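Local coordinates for Alpha/beta hydrolase (Paenibacillus sp. VTT E-133280, PDB 6TJ2), which probably hydrolyses ester bonds, acting as a secreted methyl salicylate esterase related to the plant salicylic acid binding protein 2, at residues 47-52 and 72-77. Numbering follows the deposited sequence.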
ATOM      1  N   PHE A  47       2.263  -3.995  28.438  1.00 11.62           N
ATOM      2  CA  PHE A  47       1.272  -4.395  27.400  1.00 11.69           C
ATOM      3  C   PHE A  47       0.277  -5.356  28.020  1.00 11.15           C
ATOM      4  O   PHE A  47       0.651  -6.320  28.737  1.00 12.21           O
ATOM      5  CB  PHE A  47       1.989  -5.108  26.261  1.00 11.94           C
ATOM      6  CG  PHE A  47       2.815  -4.198  25.410  1.00 11.78           C
ATOM      7  CD1 PHE A  47       2.295  -3.645  24.227  1.00 12.20           C
ATOM      8  CD2 PHE A  47       4.148  -4.009  25.713  1.00 12.58           C
ATOM      9  CE1 PHE A  47       3.100  -2.827  23.442  1.00 12.83           C
ATOM     10  CE2 PHE A  47       4.949  -3.224  24.899  1.00 13.30           C
ATOM     11  CZ  PHE A  47       4.415  -2.654  23.762  1.00 13.16           C
ATOM     12  N   VAL A  48      -0.980  -5.194  27.657  1.00 11.14           N
ATOM     13  CA  VAL A  48      -2.059  -6.192  27.829  1.00 10.72           C
ATOM     14  C   VAL A  48      -2.498  -6.584  26.423  1.00 10.75           C
ATOM     15  O   VAL A  48      -3.063  -5.725  25.713  1.00 10.91           O
ATOM     16  CB  VAL A  48      -3.217  -5.648  28.673  1.00 11.77           C
ATOM     17  CG1 VAL A  48      -4.337  -6.662  28.773  1.00 11.86           C
ATOM     18  CG2 VAL A  48      -2.768  -5.272  30.090  1.00 12.31           C
ATOM     19  N   LEU A  49      -2.204  -7.812  26.015  1.00 10.50           N
ATOM     20  CA  LEU A  49      -2.401  -8.289  24.633  1.00 10.59           C
ATOM     21  C   LEU A  49      -3.675  -9.117  24.582  1.00  9.84           C
ATOM     22  O   LEU A  49      -3.759 -10.084  25.341  1.00 11.04           O
ATOM     23  CB  LEU A  49      -1.227  -9.100  24.120  1.00 10.78           C
ATOM     24  CG  LEU A  49       0.148  -8.448  24.282  1.00 11.37           C
ATOM     25  CD1 LEU A  49       1.193  -9.374  23.744  1.00 12.03           C
ATOM     26  CD2 LEU A  49       0.228  -7.118  23.538  1.00 11.59           C
ATOM     27  N   ILE A  50      -4.591  -8.749  23.711  1.00  9.55           N
ATOM     28  CA  ILE A  50      -5.926  -9.393  23.540  1.00 10.14           C
ATOM     29  C   ILE A  50      -5.966 -10.062  22.186  1.00  9.75           C
ATOM     30  O   ILE A  50      -5.972  -9.373  21.152  1.00 10.66           O
ATOM     31  CB  ILE A  50      -7.030  -8.354  23.721  1.00 10.23           C
ATOM     32  CG1 ILE A  50      -6.903  -7.552  25.022  1.00 11.21           C
ATOM     33  CG2 ILE A  50      -8.383  -9.053  23.558  1.00 10.98           C
ATOM     34  CD1 ILE A  50      -6.881  -8.427  26.286  1.00 12.48           C
ATOM     35  N   HIS A  51      -5.996 -11.389  22.190  1.00  9.86           N
ATOM     36  CA  HIS A  51      -6.093 -12.164  20.953  1.00  9.99           C
ATOM     37  C   HIS A  51      -7.476 -11.980  20.317  1.00  9.85           C
ATOM     38  O   HIS A  51      -8.420 -11.534  20.987  1.00 10.16           O
ATOM     39  CB  HIS A  51      -5.768 -13.628  21.154  1.00  9.81           C
ATOM     40  CG  HIS A  51      -6.770 -14.412  21.961  1.00 10.27           C
ATOM     41  ND1 HIS A  51      -7.977 -14.823  21.431  1.00 11.29           N
ATOM     42  CD2 HIS A  51      -6.770 -14.806  23.251  1.00 11.08           C
ATOM     43  CE1 HIS A  51      -8.653 -15.500  22.356  1.00 11.56           C
ATOM     44  NE2 HIS A  51      -7.947 -15.498  23.480  1.00 11.28           N
ATOM     45  N   GLY A  52      -7.577 -12.443  19.094  1.00 10.66           N
ATOM     46  CA  GLY A  52      -8.825 -12.432  18.355  1.00 10.29           C
ATOM     47  C   GLY A  52      -9.421 -13.808  18.200  1.00 10.23           C
ATOM     48  O   GLY A  52      -9.187 -14.712  19.031  1.00 10.42           O
ATOM     49  N   HIS A  72      10.025  -5.040  28.632  1.00 13.68           N
ATOM     50  CA  HIS A  72       8.604  -4.703  28.810  1.00 12.97           C
ATOM     51  C   HIS A  72       7.874  -5.778  29.634  1.00 12.81           C
ATOM     52  O   HIS A  72       8.259  -6.968  29.605  1.00 14.88           O
ATOM     53  CB  HIS A  72       7.975  -4.486  27.416  1.00 13.02           C
ATOM     54  CG  HIS A  72       8.742  -3.486  26.630  1.00 12.75           C
ATOM     55  ND1 HIS A  72       8.929  -2.208  27.100  1.00 14.86           N
ATOM     56  CD2 HIS A  72       9.440  -3.609  25.485  1.00 13.12           C
ATOM     57  CE1 HIS A  72       9.651  -1.534  26.193  1.00 14.39           C
ATOM     58  NE2 HIS A  72       9.963  -2.370  25.221  1.00 13.50           N
ATOM     59  N   THR A  73       6.837  -5.356  30.297  1.00 12.62           N
ATOM     60  CA  THR A  73       5.939  -6.238  31.051  1.00 12.53           C
ATOM     61  C   THR A  73       4.763  -6.599  30.128  1.00 11.84           C
ATOM     62  O   THR A  73       4.244  -5.703  29.461  1.00 12.95           O
ATOM     63  CB  THR A  73       5.468  -5.578  32.333  1.00 13.33           C
ATOM     64  OG1 THR A  73       6.643  -5.305  33.110  1.00 16.49           O
ATOM     65  CG2 THR A  73       4.555  -6.478  33.135  1.00 13.42           C
ATOM     66  N   VAL A  74       4.466  -7.878  30.027  1.00 11.45           N
ATOM     67  CA  VAL A  74       3.460  -8.321  29.028  1.00 11.42           C
ATOM     68  C   VAL A  74       2.466  -9.265  29.709  1.00 11.50           C
ATOM     69  O   VAL A  74       2.888 -10.314  30.245  1.00 13.44           O
ATOM     70  CB  VAL A  74       4.096  -9.000  27.820  1.00 11.90           C
ATOM     71  CG1 VAL A  74       3.041  -9.353  26.785  1.00 12.36           C
ATOM     72  CG2 VAL A  74       5.202  -8.155  27.201  1.00 12.30           C
ATOM     73  N   TYR A  75       1.199  -8.932  29.655  1.00 10.92           N
ATOM     74  CA  TYR A  75       0.072  -9.776  30.136  1.00 11.80           C
ATOM     75  C   TYR A  75      -0.691 -10.273  28.916  1.00 11.80           C
ATOM     76  O   TYR A  75      -0.977  -9.472  27.987  1.00 11.69           O
ATOM     77  CB  TYR A  75      -0.848  -8.999  31.058  1.00 11.59           C
ATOM     78  CG  TYR A  75      -0.172  -8.516  32.304  1.00 11.83           C
ATOM     79  CD1 TYR A  75       0.313  -7.216  32.398  1.00 13.21           C
ATOM     80  CD2 TYR A  75       0.037  -9.368  33.359  1.00 13.35           C
ATOM     81  CE1 TYR A  75       0.987  -6.766  33.518  1.00 12.86           C
ATOM     82  CE2 TYR A  75       0.670  -8.912  34.500  1.00 14.14           C
ATOM     83  CZ  TYR A  75       1.140  -7.629  34.580  1.00 14.48           C
ATOM     84  OH  TYR A  75       1.772  -7.195  35.733  1.00 16.22           O
ATOM     85  N   THR A  76      -0.966 -11.552  28.847  1.00 10.96           N
ATOM     86  CA  THR A  76      -1.738 -12.193  27.750  1.00 11.37           C
ATOM     87  C   THR A  76      -2.924 -12.959  28.335  1.00 11.14           C
ATOM     88  O   THR A  76      -2.881 -14.180  28.378  1.00 12.91           O
ATOM     89  CB  THR A  76      -0.859 -13.101  26.909  1.00 12.20           C
ATOM     90  OG1 THR A  76      -0.274 -14.161  27.671  1.00 14.31           O
ATOM     91  CG2 THR A  76       0.290 -12.318  26.309  1.00 13.28           C
ATOM     92  N   PRO A  77      -3.959 -12.266  28.778  1.00 11.03           N
ATOM     93  CA  PRO A  77      -5.095 -12.946  29.413  1.00 11.04           C
ATOM     94  C   PRO A  77      -5.835 -13.824  28.418  1.00 11.35           C
ATOM     95  O   PRO A  77      -6.003 -13.459  27.230  1.00 12.49           O
ATOM     96  CB  PRO A  77      -5.976 -11.783  29.877  1.00 11.59           C
ATOM     97  CG  PRO A  77      -5.610 -10.638  28.958  1.00 12.46           C
ATOM     98  CD  PRO A  77      -4.136 -10.818  28.730  1.00 11.58           C
TER
HETATM   99  O   HOH W   1      -4.975 -12.526  24.799  1.00 12.63           O
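Phe47 turns the edge of its ring toward the face of the His72 imidazole, a T-shaped pair with centroids 6.0 Å apart and planes at 80°. Phe47 CE2 comes nearest, 4.1 Å from His72 CB, which lies at the phenyl edge near the ring plane with Thr73 O. The imidazole is also held by its ND1, hydrogen-bonded to Leu45 N. The His51 ring stacks on Tyr79; its ND1 donates in the ring plane to a lone pair of Gly52 O at 2.7 Å, and NE2 is hydrogen-bonded to Glu78 OE2. On the same face of the sheet as Phe47, Val74 puts CG1 anti to its backbone N (chi1 -176°), and this methyl meets Leu49 CD1 at 3.6 Å. Thr76 CG2 lies beside the leucine, the two side chains pointing the same way, while Leu67 of helix 61-69 covers Phe47 and Val74. An alanine in place of Leu49 would probably open a gap here and leave the Val74 methyl without its closest neighbour across the strands. On the other face Val48 sets CG2 against Tyr75 CB and CG1 against Pro77 CD (4.2 Å), the tyrosine also packing on Tyr102 of helix 92-105. Farther along, the Ile50 side chain crosses Pro77 at about a right angle, its CD1 3.7 Å from Pro77 CG. Three nearly straight bonds make the parallel ladder: Phe47 N to Thr73 O, Tyr75 N to Phe47 O at 2.8 Å, and Leu49 N to Tyr75 O. Strand 73-75, an edge strand of the sheet within this chain, and strand 46-50 are joined through helix 61-69 as a parallel beta-alpha-beta unit of the alpha/beta-hydrolase fold. Pro77, lacking an N-H for Leu49 O, ends the direct ladder, and one water satisfies Leu49 O (2.8 Å), His51 N and Pro77 O as the strands part.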